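Local coordinates for mandelate racemase/muconate lactonizing protein (Paenibacillus sp., PDB 3V5C) that probably catalyses the magnesium-dependent dehydration of galacturonate, as a member of the enolase superfamily with a TIM-barrel catalytic domain, at residues A[130-136]-A[164-170]; A[139-145]-A[185-190]; A[280-286]-A[306-312]. The protein carries 1 engineered substitution. The contacts are given in a common frame with arbitrary orientation. Where two conformers were deposited one is given. Residues are numbered along the deposited sequence.

Contact 1: A[130-136]-A[164-170]; sequences CYDTSLY and QRHFKIK
This is the parallel pairing of the first two strands of the TIM barrel, joined by a right-handed beta-alpha-beta crossover through helix 145-161. The strand segments run 4.7 Å apart at closest approach, 24° from parallel, with Asp132 opposite Phe167. Asp132 spans the pair: its N donates to His166 O (2.8 Å), and Lys168 N donates to its O (3.0 Å), both nearly linear. Thr133 and Ser134 then leave the extended conformation (psi 8° and 9°), so the register slips by one residue. Past the slip Lys170 N donates to O of Leu135 (3.0 Å), the centre of an inverse gamma turn. Asp132 (chi1 t) closes an Asx turn, OD1 accepting from Ser134 N (3.1 Å) and Ser134 OG (2.7 Å).

Tyr131, Lys168 and Lys170 direct their polar ends into the barrel. Lys168, extended through chi2 with chi3 p, gives NZ to Tyr131 OH (2.9 Å) and salt-bridges Glu233 and Glu336. Lys170 (m, m, t, m) folds CE over one face of the Tyr136 ring, 3.9 Å from its centroid, a CH-pi contact; its NZ pairs with Asp207 and, through one water, reaches Tyr136 OH and Thr133 OG1, which also hydrogen-bonds Glu336. The two lysines form the Lys-X-Lys pattern found at this strand end in many mandelate racemase relatives.

On the opposite face, Leu135 CD1 (m, t) packs 3.9 Å from Phe167 CB and 4.0 Å from Ile169 CG1. All three residues touch helix 180-198 outside the barrel, while strands 335-337 and 204-207 flank the pair and continue the sheet.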
loop_
_atom_site.group_PDB
_atom_site.type_symbol
_atom_site.label_atom_id
_atom_site.label_comp_id
_atom_site.label_asym_id
_atom_site.label_seq_id
_atom_site.Cartn_x
_atom_site.Cartn_y
_atom_site.Cartn_z
ATOM N N CYS A 130 10.497 3.553 0.645
ATOM C CA CYS A 130 9.624 2.742 -0.187
ATOM C C CYS A 130 10.369 1.512 -0.662
ATOM O O CYS A 130 11.594 1.421 -0.530
ATOM C CB CYS A 130 9.135 3.517 -1.406
ATOM S SG CYS A 130 10.434 4.151 -2.530
ATOM N N TYR A 131 9.620 0.567 -1.215
ATOM C CA TYR A 131 10.222 -0.607 -1.822
ATOM C C TYR A 131 9.517 -0.957 -3.105
ATOM O O TYR A 131 8.361 -0.610 -3.325
ATOM C CB TYR A 131 10.239 -1.827 -0.869
ATOM C CG TYR A 131 8.888 -2.464 -0.546
ATOM C CD1 TYR A 131 8.246 -3.296 -1.460
ATOM C CD2 TYR A 131 8.284 -2.263 0.686
ATOM C CE1 TYR A 131 7.041 -3.895 -1.162
ATOM C CE2 TYR A 131 7.075 -2.868 1.005
ATOM C CZ TYR A 131 6.450 -3.672 0.071
ATOM O OH TYR A 131 5.253 -4.277 0.355
ATOM N N ASP A 132 10.262 -1.619 -3.981
ATOM C CA ASP A 132 9.784 -1.973 -5.295
ATOM C C ASP A 132 9.034 -3.288 -5.189
ATOM O O ASP A 132 9.642 -4.326 -4.928
ATOM C CB ASP A 132 11.001 -2.122 -6.211
ATOM C CG ASP A 132 10.632 -2.450 -7.635
ATOM O OD1 ASP A 132 9.450 -2.718 -7.918
ATOM O OD2 ASP A 132 11.552 -2.470 -8.485
ATOM N N THR A 133 7.716 -3.251 -5.403
ATOM C CA THR A 133 6.884 -4.443 -5.228
ATOM C C THR A 133 6.630 -5.247 -6.520
ATOM O O THR A 133 5.864 -6.212 -6.509
ATOM C CB THR A 133 5.525 -4.029 -4.593
ATOM O OG1 THR A 133 4.899 -5.168 -3.984
ATOM C CG2 THR A 133 4.602 -3.433 -5.648
ATOM N N SER A 134 7.319 -4.888 -7.609
ATOM C CA SER A 134 6.939 -5.349 -8.949
ATOM C C SER A 134 7.620 -6.637 -9.417
ATOM O O SER A 134 7.502 -6.990 -10.590
ATOM C CB SER A 134 7.217 -4.244 -9.991
ATOM O OG SER A 134 8.614 -4.011 -10.139
ATOM N N LEU A 135 8.331 -7.316 -8.530
ATOM C CA LEU A 135 9.102 -8.501 -8.929
ATOM C C LEU A 135 8.259 -9.790 -8.853
ATOM O O LEU A 135 8.415 -10.593 -7.943
ATOM C CB LEU A 135 10.387 -8.583 -8.103
ATOM C CG LEU A 135 11.326 -7.382 -8.252
ATOM C CD1 LEU A 135 12.535 -7.475 -7.298
ATOM C CD2 LEU A 135 11.790 -7.259 -9.688
ATOM N N TYR A 136 7.345 -9.938 -9.815
ATOM C CA TYR A 136 6.444 -11.076 -9.937
ATOM C C TYR A 136 7.140 -12.290 -10.579
ATOM O O TYR A 136 8.361 -12.276 -10.739
ATOM C CB TYR A 136 5.154 -10.653 -10.680
ATOM C CG TYR A 136 4.189 -9.958 -9.728
ATOM C CD1 TYR A 136 4.553 -8.774 -9.088
ATOM C CD2 TYR A 136 2.952 -10.516 -9.427
ATOM C CE1 TYR A 136 3.706 -8.160 -8.174
ATOM C CE2 TYR A 136 2.098 -9.901 -8.513
ATOM C CZ TYR A 136 2.484 -8.730 -7.904
ATOM O OH TYR A 136 1.634 -8.143 -6.989
ATOM N N GLN A 164 14.892 2.966 -6.879
ATOM C CA GLN A 164 14.523 1.941 -5.892
ATOM C C GLN A 164 15.783 1.313 -5.290
ATOM O O GLN A 164 16.751 1.066 -6.018
ATOM C CB GLN A 164 13.654 0.845 -6.517
ATOM C CG GLN A 164 12.295 1.323 -7.050
ATOM C CD GLN A 164 11.361 1.842 -5.964
ATOM O OE1 GLN A 164 11.416 1.406 -4.810
ATOM N NE2 GLN A 164 10.496 2.784 -6.335
ATOM N N ARG A 165 15.777 1.071 -3.978
ATOM C CA ARG A 165 16.906 0.430 -3.303
ATOM C C ARG A 165 16.499 -0.835 -2.541
ATOM O O ARG A 165 17.348 -1.644 -2.144
ATOM C CB ARG A 165 17.585 1.421 -2.344
ATOM C CG ARG A 165 18.219 2.626 -3.055
ATOM C CD ARG A 165 19.408 2.194 -3.921
ATOM N NE ARG A 165 20.050 3.316 -4.620
ATOM C CZ ARG A 165 19.742 3.703 -5.859
ATOM N NH1 ARG A 165 18.785 3.080 -6.550
ATOM N NH2 ARG A 165 20.393 4.725 -6.416
ATOM N N HIS A 166 15.195 -0.979 -2.325
ATOM C CA HIS A 166 14.639 -2.088 -1.551
ATOM C C HIS A 166 13.628 -2.812 -2.396
ATOM O O HIS A 166 12.898 -2.177 -3.170
ATOM C CB HIS A 166 13.973 -1.520 -0.302
ATOM C CG HIS A 166 14.831 -0.521 0.400
ATOM N ND1 HIS A 166 16.063 -0.849 0.922
ATOM C CD2 HIS A 166 14.662 0.803 0.631
ATOM C CE1 HIS A 166 16.613 0.225 1.457
ATOM N NE2 HIS A 166 15.780 1.239 1.305
ATOM N N PHE A 167 13.557 -4.131 -2.227
ATOM C CA PHE A 167 12.820 -4.953 -3.181
ATOM C C PHE A 167 12.026 -6.060 -2.515
ATOM O O PHE A 167 12.543 -6.756 -1.652
ATOM C CB PHE A 167 13.794 -5.563 -4.198
ATOM C CG PHE A 167 14.573 -4.536 -4.972
ATOM C CD1 PHE A 167 15.795 -4.069 -4.495
ATOM C CD2 PHE A 167 14.068 -4.018 -6.161
ATOM C CE1 PHE A 167 16.523 -3.084 -5.214
ATOM C CE2 PHE A 167 14.782 -3.043 -6.881
ATOM C CZ PHE A 167 16.005 -2.579 -6.403
ATOM N N LYS A 168 10.780 -6.230 -2.953
ATOM C CA LYS A 168 9.972 -7.351 -2.491
ATOM C C LYS A 168 9.831 -8.335 -3.627
ATOM O O LYS A 168 9.337 -8.009 -4.703
ATOM C CB LYS A 168 8.591 -6.919 -1.988
ATOM C CG LYS A 168 7.852 -8.090 -1.323
ATOM C CD LYS A 168 6.675 -7.620 -0.475
ATOM C CE LYS A 168 5.453 -7.306 -1.341
ATOM N NZ LYS A 168 4.291 -6.865 -0.448
ATOM N N ILE A 169 10.268 -9.554 -3.360
ATOM C CA ILE A 169 10.350 -10.587 -4.364
ATOM C C ILE A 169 9.239 -11.603 -4.153
ATOM O O ILE A 169 9.087 -12.135 -3.064
ATOM C CB ILE A 169 11.707 -11.297 -4.259
ATOM C CG1 ILE A 169 12.843 -10.276 -4.401
ATOM C CG2 ILE A 169 11.791 -12.397 -5.327
ATOM C CD1 ILE A 169 14.160 -10.743 -3.806
ATOM N N LYS A 170 8.427 -11.836 -5.180
ATOM C CA LYS A 170 7.429 -12.882 -5.090
ATOM C C LYS A 170 8.116 -14.238 -5.070
ATOM O O LYS A 170 9.017 -14.492 -5.877
ATOM C CB LYS A 170 6.431 -12.796 -6.243
ATOM C CG LYS A 170 5.548 -11.545 -6.212
ATOM C CD LYS A 170 4.507 -11.683 -5.108
ATOM C CE LYS A 170 3.550 -10.507 -5.088
ATOM N NZ LYS A 170 4.068 -9.445 -4.205
HETATM O O HOH W 1 13.263 1.346 -2.793
HETATM O O HOH W 2 2.927 -6.983 -4.932
HETATM O O HOH W 3 6.447 -8.281 -4.698
HETATM O O HOH W 4 9.990 -13.090 -8.146
#

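Contact 2: A[139-145]-A[185-190]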
loop_
_atom_site.group_PDB
_atom_site.type_symbol
_atom_site.label_atom_id
_atom_site.label_comp_id
_atom_site.label_asym_id
_atom_site.label_seq_id
_atom_site.Cartn_x
_atom_site.Cartn_y
_atom_site.Cartn_z
ATOM N N ASP A 139 9.526 -14.897 -14.840
ATOM C CA ASP A 139 10.513 -15.840 -15.359
ATOM C C ASP A 139 9.916 -17.180 -15.755
ATOM O O ASP A 139 10.666 -18.093 -16.096
ATOM C CB ASP A 139 11.518 -16.128 -14.257
ATOM C CG ASP A 139 10.846 -16.680 -13.008
ATOM O OD1 ASP A 139 10.024 -15.955 -12.426
ATOM O OD2 ASP A 139 11.113 -17.836 -12.628
ATOM N N LEU A 140 8.596 -17.332 -15.683
ATOM C CA LEU A 140 8.010 -18.666 -15.798
ATOM C C LEU A 140 8.115 -19.263 -17.204
ATOM O O LEU A 140 8.028 -20.483 -17.356
ATOM C CB LEU A 140 6.562 -18.683 -15.314
ATOM C CG LEU A 140 6.346 -18.460 -13.816
ATOM C CD1 LEU A 140 4.866 -18.540 -13.516
ATOM C CD2 LEU A 140 7.103 -19.501 -13.016
ATOM N N HIS A 141 8.313 -18.410 -18.211
ATOM C CA HIS A 141 8.463 -18.864 -19.591
ATOM C C HIS A 141 9.863 -19.409 -19.848
ATOM O O HIS A 141 10.116 -19.992 -20.908
ATOM C CB HIS A 141 8.167 -17.726 -20.561
ATOM C CG HIS A 141 9.101 -16.568 -20.438
ATOM N ND1 HIS A 141 9.073 -15.698 -19.366
ATOM C CD2 HIS A 141 10.069 -16.111 -21.269
ATOM C CE1 HIS A 141 10.000 -14.770 -19.535
ATOM N NE2 HIS A 141 10.616 -14.995 -20.685
ATOM N N LEU A 142 10.764 -19.217 -18.887
ATOM C CA LEU A 142 12.139 -19.704 -18.986
ATOM C C LEU A 142 12.343 -21.019 -18.223
ATOM O O LEU A 142 12.107 -21.107 -17.009
ATOM C CB LEU A 142 13.125 -18.646 -18.480
ATOM C CG LEU A 142 13.128 -17.329 -19.253
ATOM C CD1 LEU A 142 14.050 -16.317 -18.578
ATOM C CD2 LEU A 142 13.528 -17.564 -20.724
ATOM N N ALA A 143 12.780 -22.051 -18.934
ATOM C CA ALA A 143 13.013 -23.341 -18.291
ATOM C C ALA A 143 14.307 -23.367 -17.478
ATOM O O ALA A 143 14.436 -24.144 -16.533
ATOM C CB ALA A 143 13.001 -24.462 -19.323
ATOM N N ASP A 144 15.261 -22.524 -17.852
ATOM C CA ASP A 144 16.581 -22.539 -17.238
ATOM C C ASP A 144 16.650 -21.644 -16.013
ATOM O O ASP A 144 16.387 -20.442 -16.093
ATOM C CB ASP A 144 17.645 -22.095 -18.236
ATOM C CG ASP A 144 19.034 -22.212 -17.676
ATOM O OD1 ASP A 144 19.568 -21.204 -17.180
ATOM O OD2 ASP A 144 19.595 -23.329 -17.729
ATOM N N GLU A 145 17.019 -22.232 -14.879
ATOM C CA GLU A 145 17.082 -21.487 -13.620
ATOM C C GLU A 145 17.978 -20.239 -13.695
ATOM O O GLU A 145 17.597 -19.166 -13.230
ATOM C CB GLU A 145 17.532 -22.410 -12.485
ATOM C CG GLU A 145 17.352 -21.809 -11.101
ATOM C CD GLU A 145 18.010 -22.644 -10.026
ATOM O OE1 GLU A 145 19.221 -22.463 -9.804
ATOM O OE2 GLU A 145 17.311 -23.472 -9.409
ATOM N N LYS A 185 13.436 -24.405 -5.398
ATOM C CA LYS A 185 14.837 -24.157 -5.750
ATOM C C LYS A 185 14.989 -22.848 -6.545
ATOM O O LYS A 185 15.914 -22.063 -6.310
ATOM C CB LYS A 185 15.394 -25.343 -6.543
ATOM C CG LYS A 185 16.890 -25.275 -6.812
ATOM C CD LYS A 185 17.344 -26.494 -7.627
ATOM C CE LYS A 185 18.572 -26.188 -8.473
ATOM N NZ LYS A 185 18.721 -27.185 -9.570
ATOM N N ARG A 186 14.051 -22.610 -7.454
ATOM C CA ARG A 186 14.092 -21.424 -8.319
ATOM C C ARG A 186 13.820 -20.170 -7.494
ATOM O O ARG A 186 14.500 -19.163 -7.682
ATOM C CB ARG A 186 13.143 -21.578 -9.527
ATOM C CG ARG A 186 12.783 -20.293 -10.295
ATOM C CD ARG A 186 13.481 -20.053 -11.628
ATOM N NE ARG A 186 13.415 -21.129 -12.631
ATOM C CZ ARG A 186 12.694 -21.120 -13.758
ATOM N NH1 ARG A 186 11.878 -20.108 -14.086
ATOM N NH2 ARG A 186 12.803 -22.152 -14.585
ATOM N N ASP A 187 12.858 -20.236 -6.561
ATOM C CA ASP A 187 12.613 -19.116 -5.656
ATOM C C ASP A 187 13.914 -18.686 -4.997
ATOM O O ASP A 187 14.246 -17.503 -4.969
ATOM C CB ASP A 187 11.667 -19.491 -4.503
ATOM C CG ASP A 187 10.213 -19.639 -4.911
ATOM O OD1 ASP A 187 9.767 -19.145 -5.975
ATOM O OD2 ASP A 187 9.490 -20.285 -4.106
ATOM N N ILE A 188 14.621 -19.663 -4.422
ATOM C CA ILE A 188 15.834 -19.395 -3.642
ATOM C C ILE A 188 16.902 -18.723 -4.514
ATOM O O ILE A 188 17.498 -17.723 -4.110
ATOM C CB ILE A 188 16.397 -20.685 -3.038
ATOM C CG1 ILE A 188 15.451 -21.179 -1.937
ATOM C CG2 ILE A 188 17.799 -20.431 -2.450
ATOM C CD1 ILE A 188 15.599 -22.648 -1.572
ATOM N N ALA A 189 17.121 -19.290 -5.701
ATOM C CA ALA A 189 18.107 -18.769 -6.640
ATOM C C ALA A 189 17.776 -17.335 -7.023
ATOM O O ALA A 189 18.665 -16.496 -7.142
ATOM C CB ALA A 189 18.149 -19.632 -7.888
ATOM N N ILE A 190 16.496 -17.065 -7.256
ATOM C CA ILE A 190 16.076 -15.711 -7.611
ATOM C C ILE A 190 16.321 -14.728 -6.467
ATOM O O ILE A 190 16.820 -13.619 -6.671
ATOM C CB ILE A 190 14.599 -15.690 -8.060
ATOM C CG1 ILE A 190 14.468 -16.366 -9.430
ATOM C CG2 ILE A 190 14.059 -14.257 -8.095
ATOM C CD1 ILE A 190 13.049 -16.610 -9.894
#
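Arg186 carries the contact. Its NH1 makes a salt bridge to Asp139 OD2 at 2.8 Å, and its NH2 donates to Leu142 O at 2.7 Å; NH1 adds weak bonds to Asp139 O and Leu142 O, both 3.1 Å. These two carbonyls belong to the first and last residues of a type I turn, Asp139 to Leu142, closed by Leu142 N to Asp139 O at 3.0 Å, so the guanidinium plugs into the turn from the helix side. Beside Arg186, Glu145 reaches back with an extended chi1 and chi2: OE1 lies 3.6 Å from Ala189 CB, while OE2 makes a long salt bridge to Lys185 NZ at 4.0 Å. Packing is slight: Ile190 CD1 lies 3.6 Å from Asp139 OD2. Next along, Asp144 N-caps helix 145-161 through the backbone N of Ala147. The chemistry is that of one arginine pairing with an aspartate, shared with Arg173, and satisfying turn carbonyls, which ties the loop before helix 145-161 to helix 180-198.

Contact 3: A[280-286]-A[306-312]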
loop_
_atom_site.group_PDB
_atom_site.type_symbol
_atom_site.label_atom_id
_atom_site.label_comp_id
_atom_site.label_asym_id
_atom_site.label_seq_id
_atom_site.Cartn_x
_atom_site.Cartn_y
_atom_site.Cartn_z
ATOM N N ASP A 280 5.246 -9.457 13.279
ATOM C CA ASP A 280 5.931 -8.195 13.568
ATOM C C ASP A 280 5.404 -6.994 12.793
ATOM O O ASP A 280 5.449 -5.872 13.282
ATOM C CB ASP A 280 7.419 -8.343 13.255
ATOM C CG ASP A 280 8.033 -9.501 13.996
ATOM O OD1 ASP A 280 7.959 -9.509 15.247
ATOM O OD2 ASP A 280 8.548 -10.416 13.337
ATOM N N VAL A 281 4.922 -7.239 11.575
ATOM C CA VAL A 281 4.570 -6.185 10.642
ATOM C C VAL A 281 3.168 -6.467 10.133
ATOM O O VAL A 281 2.888 -7.566 9.664
ATOM C CB VAL A 281 5.515 -6.199 9.423
ATOM C CG1 VAL A 281 5.104 -5.141 8.418
ATOM C CG2 VAL A 281 6.968 -5.990 9.855
ATOM N N LEU A 282 2.288 -5.484 10.259
ATOM C CA LEU A 282 0.885 -5.651 9.865
ATOM C C LEU A 282 0.612 -4.945 8.548
ATOM O O LEU A 282 1.039 -3.803 8.341
ATOM C CB LEU A 282 -0.052 -5.112 10.942
ATOM C CG LEU A 282 -0.233 -5.967 12.203
ATOM C CD1 LEU A 282 -0.710 -7.382 11.840
ATOM C CD2 LEU A 282 1.038 -6.015 13.032
ATOM N N GLN A 283 -0.138 -5.600 7.671
ATOM C CA GLN A 283 -0.208 -5.148 6.287
ATOM C C GLN A 283 -1.611 -4.996 5.744
ATOM O O GLN A 283 -1.839 -5.217 4.561
ATOM C CB GLN A 283 0.595 -6.112 5.391
ATOM C CG GLN A 283 2.048 -6.276 5.848
ATOM C CD GLN A 283 2.811 -7.228 4.951
ATOM O OE1 GLN A 283 2.474 -8.405 4.852
ATOM N NE2 GLN A 283 3.843 -6.716 4.284
ATOM N N TYR A 284 -2.546 -4.585 6.599
ATOM C CA TYR A 284 -3.866 -4.204 6.108
ATOM C C TYR A 284 -3.755 -3.194 4.974
ATOM O O TYR A 284 -2.881 -2.337 4.953
ATOM C CB TYR A 284 -4.752 -3.672 7.245
ATOM C CG TYR A 284 -4.861 -4.677 8.351
ATOM C CD1 TYR A 284 -5.828 -5.659 8.304
ATOM C CD2 TYR A 284 -3.958 -4.682 9.408
ATOM C CE1 TYR A 284 -5.919 -6.624 9.307
ATOM C CE2 TYR A 284 -4.033 -5.639 10.412
ATOM C CZ TYR A 284 -5.009 -6.602 10.349
ATOM O OH TYR A 284 -5.086 -7.542 11.360
ATOM N N ASP A 285 -4.651 -3.326 4.009
ATOM C CA ASP A 285 -4.587 -2.539 2.778
ATOM C C ASP A 285 -4.968 -1.064 3.007
ATOM O O ASP A 285 -5.828 -0.742 3.840
ATOM C CB ASP A 285 -5.499 -3.210 1.736
ATOM C CG ASP A 285 -5.505 -2.506 0.380
ATOM O OD1 ASP A 285 -4.646 -2.844 -0.469
ATOM O OD2 ASP A 285 -6.419 -1.686 0.130
ATOM N N ILE A 286 -4.302 -0.189 2.257
ATOM C CA ILE A 286 -4.435 1.267 2.375
ATOM C C ILE A 286 -5.788 1.808 1.889
ATOM O O ILE A 286 -6.188 2.919 2.257
ATOM C CB ILE A 286 -3.258 1.958 1.650
ATOM C CG1 ILE A 286 -3.241 3.456 1.919
ATOM C CG2 ILE A 286 -3.325 1.691 0.141
ATOM C CD1 ILE A 286 -3.050 3.822 3.370
ATOM N N LEU A 306 4.655 -2.589 17.550
ATOM C CA LEU A 306 4.483 -3.321 16.299
ATOM C C LEU A 306 4.645 -2.383 15.102
ATOM O O LEU A 306 4.516 -1.164 15.240
ATOM C CB LEU A 306 3.119 -4.007 16.275
ATOM C CG LEU A 306 2.968 -5.144 17.289
ATOM C CD1 LEU A 306 1.499 -5.565 17.404
ATOM C CD2 LEU A 306 3.860 -6.331 16.906
ATOM N N ARG A 307 4.905 -2.958 13.926
ATOM C CA ARG A 307 5.229 -2.172 12.744
ATOM C C ARG A 307 4.080 -2.158 11.749
ATOM O O ARG A 307 3.353 -3.139 11.619
ATOM C CB ARG A 307 6.469 -2.754 12.059
ATOM C CG ARG A 307 7.713 -2.725 12.934
ATOM C CD ARG A 307 8.675 -3.788 12.471
ATOM N NE ARG A 307 9.794 -3.952 13.393
ATOM C CZ ARG A 307 10.961 -3.347 13.254
ATOM N NH1 ARG A 307 11.162 -2.513 12.240
ATOM N NH2 ARG A 307 11.933 -3.565 14.132
ATOM N N SER A 308 3.958 -1.048 11.029
ATOM C CA SER A 308 2.891 -0.836 10.062
ATOM C C SER A 308 3.478 -0.786 8.652
ATOM O O SER A 308 4.377 0.009 8.373
ATOM C CB SER A 308 2.197 0.506 10.345
ATOM O OG SER A 308 1.486 0.484 11.579
ATOM N N ALA A 309 2.943 -1.605 7.755
ATOM C CA ALA A 309 3.338 -1.575 6.354
ATOM C C ALA A 309 2.113 -1.814 5.503
ATOM O O ALA A 309 1.853 -2.933 5.081
ATOM C CB ALA A 309 4.409 -2.637 6.062
ATOM N N PRO A 310 1.324 -0.762 5.280
ATOM C CA PRO A 310 0.051 -0.896 4.573
ATOM C C PRO A 310 0.220 -1.518 3.208
ATOM O O PRO A 310 1.084 -1.104 2.421
ATOM C CB PRO A 310 -0.420 0.551 4.423
ATOM C CG PRO A 310 0.215 1.254 5.579
ATOM C CD PRO A 310 1.575 0.619 5.720
ATOM N N HIS A 311 -0.588 -2.528 2.923
ATOM C CA HIS A 311 -0.551 -3.136 1.607
ATOM C C HIS A 311 -1.078 -2.174 0.554
ATOM O O HIS A 311 -2.044 -1.425 0.766
ATOM C CB HIS A 311 -1.372 -4.433 1.606
ATOM C CG HIS A 311 -1.576 -5.019 0.247
ATOM N ND1 HIS A 311 -2.602 -4.635 -0.587
ATOM C CD2 HIS A 311 -0.877 -5.966 -0.428
ATOM C CE1 HIS A 311 -2.534 -5.322 -1.713
ATOM N NE2 HIS A 311 -1.497 -6.133 -1.644
ATOM N N CYS A 312 -0.437 -2.180 -0.598
ATOM C CA CYS A 312 -0.974 -1.457 -1.725
ATOM C C CYS A 312 -0.548 -2.182 -2.976
ATOM O O CYS A 312 0.637 -2.270 -3.279
ATOM C CB CYS A 312 -0.470 -0.015 -1.762
ATOM S SG CYS A 312 -1.225 0.892 -3.115
HETATM O O HOH W 5 7.570 -5.096 15.409
HETATM O O HOH W 6 4.023 -3.886 2.721
#
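At the far end of this parallel pair two side chains meet: His311 and Asp285, both chi1 t, with ND1 of His311 donating to OD1 of Asp285 at 2.7 Å and the carboxylate lying at the ring edge. Asp285 OD2 takes the backbone N of Ile287 and Trp288. The pair resembles the His-Asp pair of mandelate racemase relatives at the ends of the sixth and seventh barrel strands. Gln283, chi1 m and chi2 t, reaches Glu233 with NE2, its side chain about 7 Å from bound magnesium. Val281 and Arg307 share a face: Val281 (t) sets CG1 3.5 Å from Ala309 CB, and Arg307, largely extended after chi1 m, runs out to Glu333. Ile286 (t, p) puts CG2 3.8 Å from Cys312 CB. The backbone register is regular at first: Arg307 N to Asp280 O (3.0 Å), Leu282 N to Arg307 O (2.9 Å), Ala309 N to Leu282 O (3.0 Å). Beyond it, His311 N binds Tyr284 O (3.1 Å), and Ile286 N binds His311 O (3.0 Å). Strand 258-261 borders Val281; Leu282 and Ser308 pack on helix 291-303; helix 317-325 covers Ile286 and Pro310.

How the contacts relate
Contacts 1 and 3 are buried strand pairings in the same barrel sheet, first with second strand and sixth with seventh; their centres lie about 15 Å apart. Contact 1 sends its lysines into the barrel and Leu135, Phe167 and Ile169 to helix 180-198; contact 3 mixes apolar and polar side chains on both faces. Glu233 meets both, at Lys168 and Gln283. Contact 2 lies farther out, its centre about 27 Å from the centre of the chain, partly exposed, and depends on an arginine bound to an aspartate and to turn carbonyls rather than strand bonding. It touches contact 1 through Ile169 and Ile190, with CG2 atoms 4.0 Å apart, since helix 180-198 follows strand 167-170.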